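Local coordinates for sugar ABC transporter, periplasmic sugar-binding protein (Caulobacter crescentus, PDB 4IRX) that binds myo-inositol in the periplasm and probably hands it to an ABC transporter for nutrient uptake, at residues Met120-Val124 with Val197-Leu201; Val135-Pro141 with Thr168-Ser174; Val244-Glu248 with Pro279-Ser284; Val92-Asp96 with Val106-Gly110. All coordinates share one frame. Residue numbers count along the deposited sequence, not the author numbering.

Interaction 1 (Met120-Val124 with Val197-Leu201); sequences MADWV and VILCL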
# COMPACT_ATOMS: atom_id res chain seq x y z
N MSE A 120 1.66 -14.08 1.74
CA MSE A 120 2.41 -14.04 3.01
C MSE A 120 2.05 -15.20 3.92
O MSE A 120 2.92 -15.87 4.46
CB MSE A 120 2.08 -12.74 3.76
CG MSE A 120 2.40 -11.46 2.99
SE MSE A 120 1.87 -9.88 4.01
CE MSE A 120 3.55 -9.54 4.96
N ALA A 121 0.75 -15.43 4.11
CA ALA A 121 0.31 -16.51 4.99
C ALA A 121 0.67 -17.88 4.41
O ALA A 121 1.02 -18.79 5.16
CB ALA A 121 -1.24 -16.42 5.23
N ASP A 122 0.58 -18.03 3.09
CA ASP A 122 0.91 -19.30 2.44
C ASP A 122 2.38 -19.60 2.64
O ASP A 122 2.76 -20.76 2.85
CB ASP A 122 0.53 -19.32 0.94
CG ASP A 122 -0.96 -19.48 0.70
OD1 ASP A 122 -1.72 -19.80 1.63
OD2 ASP A 122 -1.38 -19.23 -0.46
N TRP A 123 3.21 -18.57 2.61
CA TRP A 123 4.62 -18.73 2.94
C TRP A 123 4.81 -19.28 4.35
O TRP A 123 5.66 -20.17 4.58
CB TRP A 123 5.42 -17.42 2.73
CG TRP A 123 6.87 -17.58 3.10
CD1 TRP A 123 7.91 -17.92 2.29
CD2 TRP A 123 7.42 -17.44 4.41
NE1 TRP A 123 9.08 -18.00 3.02
CE2 TRP A 123 8.80 -17.70 4.33
CE3 TRP A 123 6.87 -17.11 5.65
CZ2 TRP A 123 9.65 -17.64 5.45
CZ3 TRP A 123 7.72 -17.05 6.77
CH2 TRP A 123 9.08 -17.31 6.65
N VAL A 124 4.07 -18.74 5.31
CA VAL A 124 4.16 -19.21 6.69
C VAL A 124 3.77 -20.70 6.75
O VAL A 124 4.47 -21.50 7.37
CB VAL A 124 3.26 -18.39 7.65
CG1 VAL A 124 3.31 -19.00 9.05
CG2 VAL A 124 3.70 -16.92 7.65
N VAL A 197 7.19 -15.64 13.42
CA VAL A 197 7.06 -14.80 12.25
C VAL A 197 6.34 -13.52 12.64
O VAL A 197 5.36 -13.56 13.38
CB VAL A 197 6.25 -15.49 11.13
CG1 VAL A 197 6.04 -14.55 9.89
CG2 VAL A 197 6.90 -16.80 10.73
N ILE A 198 6.87 -12.40 12.17
CA ILE A 198 6.18 -11.11 12.24
C ILE A 198 5.85 -10.72 10.79
O ILE A 198 6.74 -10.40 9.98
CB ILE A 198 7.08 -10.03 12.90
CG1 ILE A 198 7.58 -10.53 14.25
CG2 ILE A 198 6.28 -8.77 13.12
CD1 ILE A 198 8.54 -9.58 14.95
N LEU A 199 4.57 -10.74 10.48
CA LEU A 199 4.08 -10.33 9.16
C LEU A 199 3.74 -8.85 9.21
O LEU A 199 2.82 -8.44 9.93
CB LEU A 199 2.83 -11.14 8.77
CG LEU A 199 2.94 -12.64 8.54
CD1 LEU A 199 1.63 -13.23 8.03
CD2 LEU A 199 4.05 -12.96 7.53
N CYS A 200 4.49 -8.05 8.47
CA CYS A 200 4.31 -6.61 8.47
C CYS A 200 3.75 -6.19 7.13
O CYS A 200 4.29 -6.56 6.08
CB CYS A 200 5.64 -5.91 8.69
SG CYS A 200 6.38 -6.28 10.27
N LEU A 201 2.67 -5.41 7.16
CA LEU A 201 1.94 -5.12 5.94
C LEU A 201 2.48 -3.93 5.14
O LEU A 201 1.87 -3.48 4.16
CB LEU A 201 0.43 -5.03 6.22
CG LEU A 201 -0.30 -6.38 6.26
CD1 LEU A 201 0.34 -7.45 7.13
CD2 LEU A 201 -1.72 -6.15 6.69
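Met-120, present as selenomethionine, loses 85 Å² to the facing segment, the largest share of the 304 Å² buried in all. Its side chain, trans at chi2 (178°) and turned at the methyl by a chi3 near 91°, leaves the helix of residues 120-124 and reaches the strand 197-200, where its methyl CE stops 4.2 Å from Leu-199 CB and 3.3 Å from Cys-200 O. One atom back, Met-120 SE lies 4.2 Å from Leu-201 CD1. Leu-199, next in buried area with 68 Å², points its CA-to-CB bond at the helix and meets a second partner one helical turn on from Met-120: Leu-199 CD2 is 4.0 Å from Val-124 CG2. The same Val-124 CG2 packs 4.0 Å from Val-197 CG1, while Val-197 CG2 sits 4.1 Å from Trp-123 CZ3, at the edge of the indole. The two segments share no hydrogen bond, so dispersion and burial hold them together.

The short axes run nearly antiparallel, at 170°, and approach to 10.3 Å, the spacing of a helix laid on a sheet. Side-chain alternation agrees: Val-197 and Leu-199 face this helix, whereas Ile-198 and Cys-200 pack on helix 203-215. Helices thus cover both faces of the strand, as in the three-layer alpha/beta/alpha lobe of a periplasmic binding protein; the strand stops at Cys-200, and Leu-201, just beyond it, belongs to the myo-inositol pocket.

Interaction 2 (Val135-Pro141 with Thr168-Ser174); sequences VVITNDP and TEQTANS. With INS (1,2,3,4,5,6-hexahydroxy-cyclohexane), chain C.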
# COMPACT_ATOMS: atom_id res chain seq x y z
N VAL A 135 2.78 -12.88 14.55
CA VAL A 135 2.35 -11.53 14.89
C VAL A 135 2.02 -10.81 13.60
O VAL A 135 2.76 -10.92 12.63
CB VAL A 135 3.49 -10.78 15.63
CG1 VAL A 135 3.16 -9.28 15.82
CG2 VAL A 135 3.70 -11.41 16.98
N VAL A 136 0.90 -10.09 13.56
CA VAL A 136 0.53 -9.33 12.37
C VAL A 136 0.53 -7.84 12.70
O VAL A 136 -0.11 -7.41 13.66
CB VAL A 136 -0.85 -9.79 11.80
CG1 VAL A 136 -1.22 -8.99 10.51
CG2 VAL A 136 -0.83 -11.29 11.55
N ILE A 137 1.34 -7.07 11.97
CA ILE A 137 1.42 -5.62 12.14
C ILE A 137 0.84 -4.97 10.88
O ILE A 137 1.36 -5.13 9.78
CB ILE A 137 2.89 -5.14 12.31
CG1 ILE A 137 3.57 -5.89 13.46
CG2 ILE A 137 2.93 -3.62 12.49
CD1 ILE A 137 3.03 -5.56 14.83
N THR A 138 -0.28 -4.26 11.04
CA THR A 138 -1.06 -3.80 9.88
C THR A 138 -0.73 -2.37 9.47
O THR A 138 -0.26 -1.56 10.28
CB THR A 138 -2.58 -3.90 10.11
OG1 THR A 138 -3.00 -2.88 11.04
CG2 THR A 138 -2.96 -5.28 10.65
N ASN A 139 -0.93 -2.09 8.18
CA ASN A 139 -0.79 -0.74 7.63
C ASN A 139 -2.09 0.08 7.78
O ASN A 139 -3.12 -0.47 8.17
CB ASN A 139 -0.42 -0.85 6.15
CG ASN A 139 -1.50 -1.53 5.32
OD1 ASN A 139 -1.91 -2.65 5.63
ND2 ASN A 139 -1.94 -0.87 4.23
N ASP A 140 -2.00 1.37 7.44
CA ASP A 140 -3.15 2.30 7.28
C ASP A 140 -4.55 1.69 7.49
O ASP A 140 -5.17 1.20 6.54
CB ASP A 140 -3.15 2.93 5.86
CG ASP A 140 -2.05 3.95 5.64
OD1 ASP A 140 -1.70 4.75 6.55
OD2 ASP A 140 -1.53 4.00 4.50
N PRO A 141 -5.06 1.69 8.75
CA PRO A 141 -6.24 0.85 9.02
C PRO A 141 -7.52 1.16 8.24
O PRO A 141 -8.30 0.23 8.05
CB PRO A 141 -6.50 1.09 10.52
CG PRO A 141 -5.15 1.41 11.06
CD PRO A 141 -4.40 2.15 9.98
N THR A 168 -0.98 -11.92 18.25
CA THR A 168 -1.63 -10.62 18.33
C THR A 168 -1.60 -9.97 16.95
O THR A 168 -0.78 -10.29 16.10
CB THR A 168 -1.01 -9.72 19.41
OG1 THR A 168 -1.75 -8.50 19.51
CG2 THR A 168 0.42 -9.42 19.10
N GLU A 169 -2.59 -9.12 16.73
CA GLU A 169 -2.69 -8.36 15.48
C GLU A 169 -2.90 -6.91 15.87
O GLU A 169 -3.86 -6.59 16.59
CB GLU A 169 -3.84 -8.91 14.64
CG GLU A 169 -4.13 -8.16 13.34
CD GLU A 169 -5.18 -8.88 12.50
OE1 GLU A 169 -5.00 -10.09 12.20
OE2 GLU A 169 -6.19 -8.24 12.16
N GLN A 170 -1.98 -6.03 15.46
CA GLN A 170 -2.02 -4.63 15.85
C GLN A 170 -1.61 -3.76 14.69
O GLN A 170 -0.86 -4.22 13.82
CB GLN A 170 -1.12 -4.36 17.06
CG GLN A 170 -1.66 -5.03 18.33
CD GLN A 170 -0.80 -4.79 19.54
OE1 GLN A 170 -0.26 -3.70 19.71
NE2 GLN A 170 -0.66 -5.82 20.39
N THR A 171 -2.08 -2.52 14.66
CA THR A 171 -1.63 -1.61 13.63
C THR A 171 -0.43 -0.80 14.08
O THR A 171 -0.26 -0.52 15.28
CB THR A 171 -2.74 -0.67 13.12
OG1 THR A 171 -2.30 -0.05 11.90
CG2 THR A 171 -3.09 0.40 14.15
N ALA A 172 0.43 -0.44 13.13
CA ALA A 172 1.40 0.59 13.36
C ALA A 172 1.23 1.76 12.39
O ALA A 172 2.15 2.56 12.20
CB ALA A 172 2.82 0.04 13.34
N ASN A 173 0.05 1.85 11.77
CA ASN A 173 -0.38 3.05 11.03
C ASN A 173 0.58 3.46 9.91
O ASN A 173 0.72 4.63 9.58
CB ASN A 173 -0.63 4.20 12.03
CG ASN A 173 -1.77 3.89 12.97
OD1 ASN A 173 -2.90 3.70 12.54
ND2 ASN A 173 -1.47 3.80 14.26
N SER A 174 1.26 2.46 9.34
CA SER A 174 2.24 2.70 8.26
C SER A 174 3.35 3.68 8.68
O SER A 174 3.77 4.56 7.91
CB SER A 174 1.52 3.22 7.00
OG SER A 174 0.67 2.21 6.45
C1 INS C . 0.48 0.73 0.14
C2 INS C . 1.86 0.45 0.64
C3 INS C . 2.21 1.48 1.68
C4 INS C . 1.25 1.41 2.83
C5 INS C . -0.12 1.72 2.37
C6 INS C . -0.54 0.79 1.26
O1 INS C . 0.10 -0.24 -0.81
O2 INS C . 1.92 -0.84 1.16
O3 INS C . 3.53 1.32 2.12
O4 INS C . 1.64 2.26 3.85
O5 INS C . -0.99 1.65 3.45
O6 INS C . -1.86 1.05 0.83
O HOH W 1 -2.34 5.52 9.08
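Strands 135-138 and 168-171 run parallel, with axes 4.5 Å apart and 15° between their directions. Val-136 N to Thr-168 O (3.1 Å), Gln-170 N to Val-136 O (2.9 Å), Thr-138 N to Gln-170 O (2.8 Å) and Ala-172 N to Thr-138 O (3.1 Å) are the backbone hydrogen bonds. Helix 144-160 links the strands in a beta-alpha-beta crossover, and the loops after their C-terminal ends form part of the myo-inositol site, as parallel alpha/beta folds commonly place it. On one face Ile-137 CG2 packs 3.8 Å from Ala-172 CB; on the other Val-136 CB lies 4.0 Å from Glu-169 CG. Thr-171 OG1 accepts from Asn-173 N (3.0 Å), an ST turn that bends the chain. Ser-174 OG then receives Asp-140 N (3.0 Å) and is hydrogen-bonded to INS O4 (2.8 Å). INS O5 accepts from Asn-139 ND2 (2.8 Å) and donates to Asp-140 OD2 (2.6 Å), whose carboxylate also forms a salt bridge with Arg-97.

Interaction 3 (Val244-Glu248 with Pro279-Ser284); sequences VATVE and PVLITS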
# COMPACT_ATOMS: atom_id res chain seq x y z
N VAL A 244 13.25 -12.14 5.49
CA VAL A 244 13.06 -13.32 4.65
C VAL A 244 12.36 -13.05 3.32
O VAL A 244 12.70 -13.63 2.30
CB VAL A 244 12.34 -14.48 5.41
CG1 VAL A 244 13.22 -15.05 6.50
CG2 VAL A 244 11.00 -13.99 6.00
N ALA A 245 11.41 -12.12 3.33
CA ALA A 245 10.59 -11.92 2.15
C ALA A 245 9.88 -10.60 2.19
O ALA A 245 9.74 -9.97 3.25
CB ALA A 245 9.56 -13.08 2.00
N THR A 246 9.45 -10.17 1.01
CA THR A 246 8.56 -9.02 0.89
C THR A 246 7.63 -9.33 -0.28
O THR A 246 7.61 -10.46 -0.78
CB THR A 246 9.34 -7.67 0.74
OG1 THR A 246 8.41 -6.57 0.67
CG2 THR A 246 10.23 -7.68 -0.52
N VAL A 247 6.81 -8.36 -0.66
CA VAL A 247 5.85 -8.60 -1.73
C VAL A 247 5.94 -7.47 -2.73
O VAL A 247 5.84 -6.30 -2.36
CB VAL A 247 4.39 -8.70 -1.20
CG1 VAL A 247 3.42 -8.97 -2.35
CG2 VAL A 247 4.26 -9.80 -0.16
N GLU A 248 6.13 -7.81 -4.00
CA GLU A 248 6.11 -6.85 -5.10
C GLU A 248 4.69 -6.58 -5.56
O GLU A 248 3.93 -7.52 -5.84
CB GLU A 248 6.91 -7.41 -6.28
CG GLU A 248 6.80 -6.56 -7.55
CD GLU A 248 7.45 -5.20 -7.42
OE1 GLU A 248 8.56 -5.13 -6.86
OE2 GLU A 248 6.87 -4.20 -7.88
N PRO A 279 0.22 -9.56 -7.21
CA PRO A 279 1.46 -9.39 -6.47
C PRO A 279 2.32 -10.65 -6.55
O PRO A 279 1.82 -11.74 -6.82
CB PRO A 279 0.97 -9.17 -5.04
CG PRO A 279 -0.28 -10.02 -4.97
CD PRO A 279 -0.92 -9.89 -6.33
N VAL A 280 3.60 -10.50 -6.26
CA VAL A 280 4.53 -11.61 -6.29
C VAL A 280 5.38 -11.58 -5.02
O VAL A 280 5.94 -10.54 -4.67
CB VAL A 280 5.49 -11.48 -7.48
CG1 VAL A 280 6.41 -12.70 -7.55
CG2 VAL A 280 4.73 -11.31 -8.78
N LEU A 281 5.48 -12.72 -4.34
CA LEU A 281 6.37 -12.82 -3.18
C LEU A 281 7.83 -12.78 -3.62
O LEU A 281 8.23 -13.49 -4.55
CB LEU A 281 6.10 -14.12 -2.41
CG LEU A 281 6.80 -14.25 -1.05
CD1 LEU A 281 6.05 -13.45 -0.05
CD2 LEU A 281 6.82 -15.72 -0.63
N ILE A 282 8.63 -11.96 -2.94
CA ILE A 282 10.05 -11.77 -3.24
C ILE A 282 10.88 -12.32 -2.10
O ILE A 282 10.75 -11.87 -0.96
CB ILE A 282 10.39 -10.28 -3.44
CG1 ILE A 282 9.58 -9.65 -4.58
CG2 ILE A 282 11.88 -10.09 -3.70
CD1 ILE A 282 9.95 -10.15 -5.99
N THR A 283 11.75 -13.28 -2.43
CA THR A 283 12.71 -13.85 -1.48
C THR A 283 14.11 -13.71 -2.06
O THR A 283 14.29 -13.12 -3.12
CB THR A 283 12.40 -15.32 -1.21
OG1 THR A 283 12.56 -16.07 -2.43
CG2 THR A 283 10.99 -15.49 -0.72
N SER A 284 15.12 -14.26 -1.38
CA SER A 284 16.48 -14.10 -1.88
C SER A 284 16.73 -14.74 -3.24
O SER A 284 17.56 -14.23 -4.01
CB SER A 284 17.49 -14.60 -0.84
OG SER A 284 17.27 -15.96 -0.56
O HOH W 2 14.77 -14.99 1.51
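Four backbone hydrogen bonds join 244-248 to 279-284, arranged as two reciprocal pairs. Thr-246 N gives to Ile-282 O (2.9 Å) while Ile-282 N gives to Thr-246 O (2.8 Å); Glu-248 N gives to Val-280 O (2.8 Å) while Val-280 N gives to Glu-248 O (3.0 Å). Between these hydrogen-bonded pairs Val-247 and Leu-281 form a non-hydrogen-bonded pair, their CA atoms 4.5 Å apart, so Val-247 turns its backbone the other way, to Asp-229. Ala-245 and Thr-283 remain close, their CA atoms 4.6 Å apart; at the end beyond them a water bridges the segments, donating to Val-244 O (2.6 Å) and accepting from Ser-284 N (3.0 Å).

The polar side chains find partners outside the two segments. Thr-246 OG1 is bonded to Asp-203 and Ala-230 N, Glu-248 OE2 to Asn-250 N and Ser-291. The backbone atoms Thr-283 N and Leu-281 O are satisfied by the side chain of Asn-286. Apolar atoms fill one face: Val-247 CG1 meets Pro-279 CB at 3.6 Å, and Leu-281 CD1 lies 4.1 Å from both Val-247 CG2 and Ala-245 CB, with helix 113-127 packed against this side.

The angle of 138° between the strand directions marks a strongly twisted antiparallel pair. Glu-248 leads to Gln-249 of the ligand pocket, and strand 275-282 also borders strand 108-111, consistent with part of the three-crossover hinge of a type I periplasmic binding protein.

Interaction 4 (Val92-Asp96 with Val106-Gly110); sequences VISVD and VPHVG. With INS (1,2,3,4,5,6-hexahydroxy-cyclohexane), chain C.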
# COMPACT_ATOMS: atom_id res chain seq x y z
N VAL A 92 -13.46 10.21 -11.53
CA VAL A 92 -12.61 9.79 -10.43
C VAL A 92 -12.11 8.37 -10.63
O VAL A 92 -12.88 7.44 -10.95
CB VAL A 92 -13.39 9.88 -9.09
CG1 VAL A 92 -12.52 9.42 -7.89
CG2 VAL A 92 -13.91 11.31 -8.86
N ILE A 93 -10.81 8.19 -10.43
CA ILE A 93 -10.22 6.86 -10.40
C ILE A 93 -9.34 6.76 -9.14
O ILE A 93 -8.64 7.70 -8.78
CB ILE A 93 -9.46 6.57 -11.71
CG1 ILE A 93 -8.96 5.11 -11.77
CG2 ILE A 93 -8.34 7.56 -11.90
CD1 ILE A 93 -8.56 4.70 -13.17
N SER A 94 -9.43 5.63 -8.45
CA SER A 94 -8.61 5.43 -7.27
C SER A 94 -7.35 4.65 -7.63
O SER A 94 -7.32 3.90 -8.61
CB SER A 94 -9.40 4.74 -6.14
OG SER A 94 -9.82 3.44 -6.53
N VAL A 95 -6.30 4.88 -6.85
CA VAL A 95 -5.05 4.17 -7.01
C VAL A 95 -4.57 3.67 -5.65
O VAL A 95 -4.74 4.34 -4.63
CB VAL A 95 -3.97 5.03 -7.72
CG1 VAL A 95 -3.47 6.15 -6.82
CG2 VAL A 95 -2.77 4.14 -8.16
N ASP A 96 -4.00 2.46 -5.66
CA ASP A 96 -3.43 1.77 -4.50
C ASP A 96 -4.45 1.19 -3.54
O ASP A 96 -4.37 0.02 -3.15
CB ASP A 96 -2.42 2.62 -3.74
CG ASP A 96 -1.84 1.86 -2.57
OD1 ASP A 96 -1.03 0.93 -2.82
OD2 ASP A 96 -2.23 2.14 -1.43
N VAL A 106 -16.54 3.51 -8.11
CA VAL A 106 -15.34 4.22 -8.52
C VAL A 106 -14.33 3.23 -9.07
O VAL A 106 -13.93 2.28 -8.38
CB VAL A 106 -14.72 4.97 -7.34
CG1 VAL A 106 -13.40 5.59 -7.75
CG2 VAL A 106 -15.68 6.01 -6.86
N PRO A 107 -13.89 3.44 -10.33
CA PRO A 107 -12.90 2.54 -10.90
C PRO A 107 -11.61 2.61 -10.09
O PRO A 107 -11.29 3.67 -9.57
CB PRO A 107 -12.68 3.07 -12.32
CG PRO A 107 -13.71 4.09 -12.56
CD PRO A 107 -14.26 4.54 -11.25
N HIS A 108 -10.90 1.50 -10.01
CA HIS A 108 -9.77 1.33 -9.11
C HIS A 108 -8.62 0.62 -9.78
O HIS A 108 -8.81 -0.44 -10.39
CB HIS A 108 -10.20 0.53 -7.89
CG HIS A 108 -9.07 0.21 -6.98
ND1 HIS A 108 -8.36 1.20 -6.33
CD2 HIS A 108 -8.46 -0.96 -6.67
CE1 HIS A 108 -7.37 0.65 -5.65
NE2 HIS A 108 -7.41 -0.65 -5.83
N VAL A 109 -7.43 1.20 -9.69
CA VAL A 109 -6.18 0.57 -10.13
C VAL A 109 -5.34 0.29 -8.89
O VAL A 109 -4.95 1.20 -8.18
CB VAL A 109 -5.36 1.48 -11.08
CG1 VAL A 109 -4.11 0.75 -11.55
CG2 VAL A 109 -6.22 1.89 -12.27
N GLY A 110 -5.07 -0.98 -8.63
CA GLY A 110 -4.27 -1.32 -7.46
C GLY A 110 -3.78 -2.74 -7.52
O GLY A 110 -4.05 -3.45 -8.46
C1 INS C . 0.48 0.73 0.14
C2 INS C . 1.86 0.45 0.64
C3 INS C . 2.21 1.48 1.68
C4 INS C . 1.25 1.41 2.83
C5 INS C . -0.12 1.72 2.37
C6 INS C . -0.54 0.79 1.26
O1 INS C . 0.10 -0.24 -0.81
O2 INS C . 1.92 -0.84 1.16
O3 INS C . 3.53 1.32 2.12
O4 INS C . 1.64 2.26 3.85
O5 INS C . -0.99 1.65 3.45
O6 INS C . -1.86 1.05 0.83
O HOH W 3 -12.38 2.62 -6.10
O HOH W 4 -5.63 -2.23 -4.36
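Val-92 opens the contact with packing: its CG1 lies 3.9 Å from Val-106 CG1, and its carbonyl O is 3.2 Å from Pro-107 CD, a ring carbon on a nitrogen that has no proton to give. Ile-93 follows, sending CD1 to within 3.8 Å of Val-109 CG2, while its CA makes a CA-H...O contact with Pro-107 O (3.5 Å).

Ser-94 is the most engaged residue, with 67 Å² covered. Its N donates to Pro-107 O (2.9 Å), its O accepts from Val-109 N (2.9 Å), and its OG accepts from His-108 ND1 (2.7 Å). The same Ser-94 OG donates to a water (2.7 Å) that in turn donates to Val-106 O (2.8 Å). Val-95 CA then approaches Val-109 O at 3.2 Å, and its side chain lies against Gln-254 of helix 251-268.

Asp-96 N closes the pairing with a bond to Val-109 O (3.0 Å). Its positive phi, 75°, marks a break from extended geometry, and its CA-to-CB bond points away from 106-110. The carboxylate accepts from two neighbouring hydroxyls of the ligand, INS O1 to Asp-96 OD1 (2.6 Å) and INS O6 to Asp-96 OD2 (2.5 Å). Two adjacent parallel strands, 18° apart in direction, therefore deliver an acidic residue from a strand's C-terminal end into the interlobe myo-inositol site, an arrangement characteristic of sugar-binding periplasmic proteins.

Overall arrangement
Along the chain interaction 4 closes first, interaction 2 is nested within the loop closed by interaction 1, and interaction 3 comes last. Interactions 1 and 2 share the four-stranded parallel sheet, where strands 197-200 and 132-138 are neighbours; their centres lie 12 Å apart. Interaction 3, 10 Å from interaction 1 between centres, touches it through Trp-123 and Met-120 of helix 113-127. Interaction 4 belongs to the seven-stranded sheet, 23 to 26 Å from the other centres, yet strand 108-111 there adjoins strand 275-282 of interaction 3. Interactions 2 and 4 lie on opposite sides of the chain's centre and both bind INS, so the two lobes grip myo-inositol between them.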